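Local structure of putative alpha-L-fucosidase (Bacteroides thetaiotaomicron, 4H41) at residues V237-H246 and M268-R279. The protein is a putative alpha-L-fucosidase with a TIM-barrel fold, probably acting in the breakdown of host glycans. Numbering follows the deposited sequence.
Sequences VDACAFQDGH and MQCWTNAESFDR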
# COMPACT_ATOMS: atom_id res chain seq x y z
N VAL B 237 -23.77 27.61 9.51
CA VAL B 237 -22.52 26.85 9.51
C VAL B 237 -21.55 27.63 10.42
O VAL B 237 -21.15 28.73 10.06
CB VAL B 237 -21.98 26.63 8.10
CG1 VAL B 237 -20.67 25.87 8.14
CG2 VAL B 237 -23.01 25.91 7.24
N ASP B 238 -21.21 27.08 11.60
CA ASP B 238 -20.40 27.78 12.60
C ASP B 238 -18.91 27.81 12.32
O ASP B 238 -18.24 28.72 12.78
CB ASP B 238 -20.58 27.15 13.98
CG ASP B 238 -22.03 27.24 14.45
OD1 ASP B 238 -22.59 28.36 14.47
OD2 ASP B 238 -22.63 26.20 14.65
N ALA B 239 -18.39 26.80 11.66
CA ALA B 239 -16.96 26.70 11.40
C ALA B 239 -16.70 26.10 10.07
O ALA B 239 -17.50 25.32 9.54
CB ALA B 239 -16.29 25.84 12.48
N CYS B 240 -15.53 26.41 9.53
CA CYS B 240 -15.07 25.82 8.29
C CYS B 240 -13.68 25.27 8.59
O CYS B 240 -12.85 25.98 9.21
CB CYS B 240 -15.06 26.82 7.14
SG CYS B 240 -14.58 26.09 5.56
N ALA B 241 -13.44 24.02 8.20
CA ALA B 241 -12.19 23.30 8.44
C ALA B 241 -11.61 22.85 7.12
O ALA B 241 -11.74 21.69 6.75
CB ALA B 241 -12.43 22.10 9.37
N PHE B 242 -10.98 23.76 6.38
CA PHE B 242 -10.42 23.33 5.10
C PHE B 242 -9.42 22.22 5.29
O PHE B 242 -8.57 22.28 6.18
CB PHE B 242 -9.73 24.46 4.32
CG PHE B 242 -10.62 25.31 3.46
CD1 PHE B 242 -10.92 24.93 2.16
CD2 PHE B 242 -11.14 26.50 3.94
CE1 PHE B 242 -11.77 25.71 1.38
CE2 PHE B 242 -11.98 27.27 3.16
CZ PHE B 242 -12.28 26.88 1.88
N GLN B 243 -9.51 21.21 4.43
CA GLN B 243 -8.50 20.18 4.28
C GLN B 243 -7.25 20.93 3.84
O GLN B 243 -7.33 21.77 2.95
CB GLN B 243 -8.93 19.15 3.25
CG GLN B 243 -10.15 18.38 3.69
CD GLN B 243 -10.76 17.61 2.55
OE1 GLN B 243 -10.06 16.92 1.84
NE2 GLN B 243 -12.09 17.72 2.33
N ASP B 244 -6.11 20.70 4.50
CA ASP B 244 -4.91 21.51 4.21
C ASP B 244 -3.92 20.88 3.21
O ASP B 244 -2.87 21.46 2.97
CB ASP B 244 -4.18 21.77 5.53
CG ASP B 244 -3.56 20.56 6.20
OD1 ASP B 244 -3.66 19.41 5.62
OD2 ASP B 244 -2.94 20.74 7.27
N GLY B 245 -4.23 19.71 2.68
CA GLY B 245 -3.24 18.96 1.92
C GLY B 245 -3.10 19.17 0.44
O GLY B 245 -2.16 18.62 -0.12
N HIS B 246 -4.03 19.88 -0.21
CA HIS B 246 -3.97 19.97 -1.68
C HIS B 246 -3.12 21.12 -2.20
O HIS B 246 -2.97 21.24 -3.42
CB HIS B 246 -5.38 20.05 -2.27
CG HIS B 246 -6.26 18.90 -1.89
ND1 HIS B 246 -6.93 18.88 -0.69
CD2 HIS B 246 -6.51 17.74 -2.54
CE1 HIS B 246 -7.63 17.74 -0.68
NE2 HIS B 246 -7.43 17.04 -1.78
N MSE B 268 -17.29 33.34 11.51
CA MSE B 268 -17.20 31.91 11.66
C MSE B 268 -15.92 31.55 12.33
O MSE B 268 -14.94 32.30 12.23
CB MSE B 268 -17.24 31.23 10.28
CG MSE B 268 -18.55 31.48 9.53
SE MSE B 268 -18.43 30.86 7.70
CE MSE B 268 -18.19 29.01 8.00
N GLN B 269 -15.88 30.38 12.96
CA GLN B 269 -14.63 29.84 13.52
C GLN B 269 -13.79 29.33 12.38
O GLN B 269 -14.33 28.84 11.37
CB GLN B 269 -14.89 28.72 14.55
CG GLN B 269 -15.49 29.26 15.86
CD GLN B 269 -15.52 28.27 17.01
OE1 GLN B 269 -14.91 27.19 16.97
NE2 GLN B 269 -16.10 28.68 18.16
N CYS B 270 -12.49 29.47 12.50
CA CYS B 270 -11.56 29.07 11.45
C CYS B 270 -10.76 27.88 11.94
O CYS B 270 -9.91 28.01 12.83
CB CYS B 270 -10.66 30.25 11.08
SG CYS B 270 -9.69 29.94 9.60
N TRP B 271 -11.10 26.72 11.43
CA TRP B 271 -10.42 25.49 11.79
C TRP B 271 -9.52 25.04 10.68
O TRP B 271 -9.71 25.42 9.53
CB TRP B 271 -11.44 24.38 12.06
CG TRP B 271 -12.31 24.55 13.29
CD1 TRP B 271 -12.45 25.66 14.08
CD2 TRP B 271 -13.30 23.61 13.74
NE1 TRP B 271 -13.39 25.44 15.05
CE2 TRP B 271 -13.92 24.18 14.87
CE3 TRP B 271 -13.64 22.30 13.37
CZ2 TRP B 271 -14.92 23.51 15.59
CZ3 TRP B 271 -14.61 21.62 14.10
CH2 TRP B 271 -15.27 22.24 15.17
N THR B 272 -8.59 24.16 10.99
CA THR B 272 -7.81 23.48 9.96
C THR B 272 -8.05 21.98 10.07
O THR B 272 -8.12 21.44 11.18
CB THR B 272 -6.31 23.80 9.99
OG1 THR B 272 -5.73 23.19 8.83
CG2 THR B 272 -5.60 23.32 11.24
N ASN B 273 -8.24 21.32 8.93
CA ASN B 273 -8.31 19.86 8.88
C ASN B 273 -6.92 19.47 8.42
O ASN B 273 -6.60 19.52 7.22
CB ASN B 273 -9.43 19.35 7.98
CG ASN B 273 -9.39 17.85 7.81
OD1 ASN B 273 -8.50 17.18 8.32
ND2 ASN B 273 -10.34 17.31 7.08
N ALA B 274 -6.06 19.21 9.40
CA ALA B 274 -4.66 18.89 9.19
C ALA B 274 -4.53 17.43 8.83
O ALA B 274 -4.59 16.57 9.70
CB ALA B 274 -3.84 19.22 10.42
N GLU B 275 -4.42 17.14 7.54
CA GLU B 275 -4.31 15.77 7.05
C GLU B 275 -3.06 15.10 7.59
O GLU B 275 -1.96 15.63 7.45
CB GLU B 275 -4.32 15.76 5.54
CG GLU B 275 -5.65 16.26 4.99
CD GLU B 275 -5.74 16.30 3.48
OE1 GLU B 275 -4.68 16.28 2.81
OE2 GLU B 275 -6.88 16.19 2.96
N SER B 276 -3.22 13.90 8.18
CA SER B 276 -2.11 13.16 8.77
C SER B 276 -1.67 11.99 7.89
O SER B 276 -0.84 11.16 8.31
CB SER B 276 -2.47 12.75 10.19
OG SER B 276 -3.74 12.15 10.27
N PHE B 277 -2.12 12.00 6.61
CA PHE B 277 -1.70 11.06 5.58
C PHE B 277 -0.92 11.83 4.53
O PHE B 277 -1.09 13.06 4.41
CB PHE B 277 -2.87 10.30 4.98
CG PHE B 277 -3.88 11.19 4.30
CD1 PHE B 277 -4.90 11.79 5.02
CD2 PHE B 277 -3.76 11.50 2.95
CE1 PHE B 277 -5.82 12.63 4.40
CE2 PHE B 277 -4.70 12.33 2.33
CZ PHE B 277 -5.74 12.85 3.06
N ASP B 278 -0.06 11.15 3.77
CA ASP B 278 0.80 11.79 2.81
C ASP B 278 0.18 11.79 1.40
O ASP B 278 -0.03 10.75 0.83
CB ASP B 278 2.18 11.07 2.80
CG ASP B 278 3.30 12.00 2.41
OD1 ASP B 278 3.20 12.62 1.33
OD2 ASP B 278 4.30 12.15 3.23
N ARG B 279 -0.01 12.96 0.82
CA ARG B 279 -0.52 13.10 -0.55
C ARG B 279 0.62 13.12 -1.59
O ARG B 279 0.34 13.21 -2.77
CB ARG B 279 -1.32 14.42 -0.69
CG ARG B 279 -2.71 14.29 -0.18
CD ARG B 279 -3.50 15.54 -0.55
NE ARG B 279 -4.77 15.48 0.11
CZ ARG B 279 -5.79 14.74 -0.27
NH1 ARG B 279 -5.78 14.12 -1.44
NH2 ARG B 279 -6.89 14.71 0.46
O HOH W 1 -10.26 26.61 7.27
O HOH W 2 -6.69 24.26 6.53
O HOH W 3 -3.02 22.66 9.11
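The guanidinium of Arg279 lies over one face of the His246 imidazole, its CZ 3.2 Å from His246 NE2 and the two planes 31° apart, while Phe277 CE2 covers the opposite guanidinium face. This overlap sits beyond the C-terminal ends of strands 239-243 and 269-273, parallel neighbours in an eight-stranded TIM barrel linked through helix 252-266 as a beta-alpha-beta unit. Glu275 fixes the rotation of the arginine: NE reaches Glu275 OE1, on its syn lone pair, and NH2 reaches Glu275 OE2, side-on and close to the guanidinium plane. A leucine in place of Arg279 would probably leave the buried Glu275 carboxylate without its countercharge and the His246 face without its flat cover. At this end, where TIM-barrel enzymes carry their active sites, Arg279 NH2 makes a weak hydrogen bond to an unidentified bound molecule, probably from the crystallisation liquor, and Asn273, whose side chain also pairs with Ser196, donates to it through ND2.

Asp244 holds the loop that follows strand 269-273: its OD1 accepts Glu275 N at 3.1 Å from above the carboxylate plane and also pairs with Lys296, whose charge probably offsets the closeness of Glu275 OE1, 4.3 Å from Asp244 OD1. Strand pairing rests on backbone bonds such as Trp271 N to Cys240 O (2.9 Å) and Asn273 N to Phe242 O. Where the strands part, water 1 bridges Phe242 N and Trp271 O.

Near the strand starts, Ala239 CB sits over the five-membered ring of Trp271, a CH-pi contact 3.8 Å from its centroid. CG anti to the carbonyl carbon (chi1 -68°) sets the indole against Ala239, while Trp271 CB packs against Ala241 CB. In the ring plane, Trp271 NE1 donates to a lone pair of Gln269 OE1 at 3.0 Å.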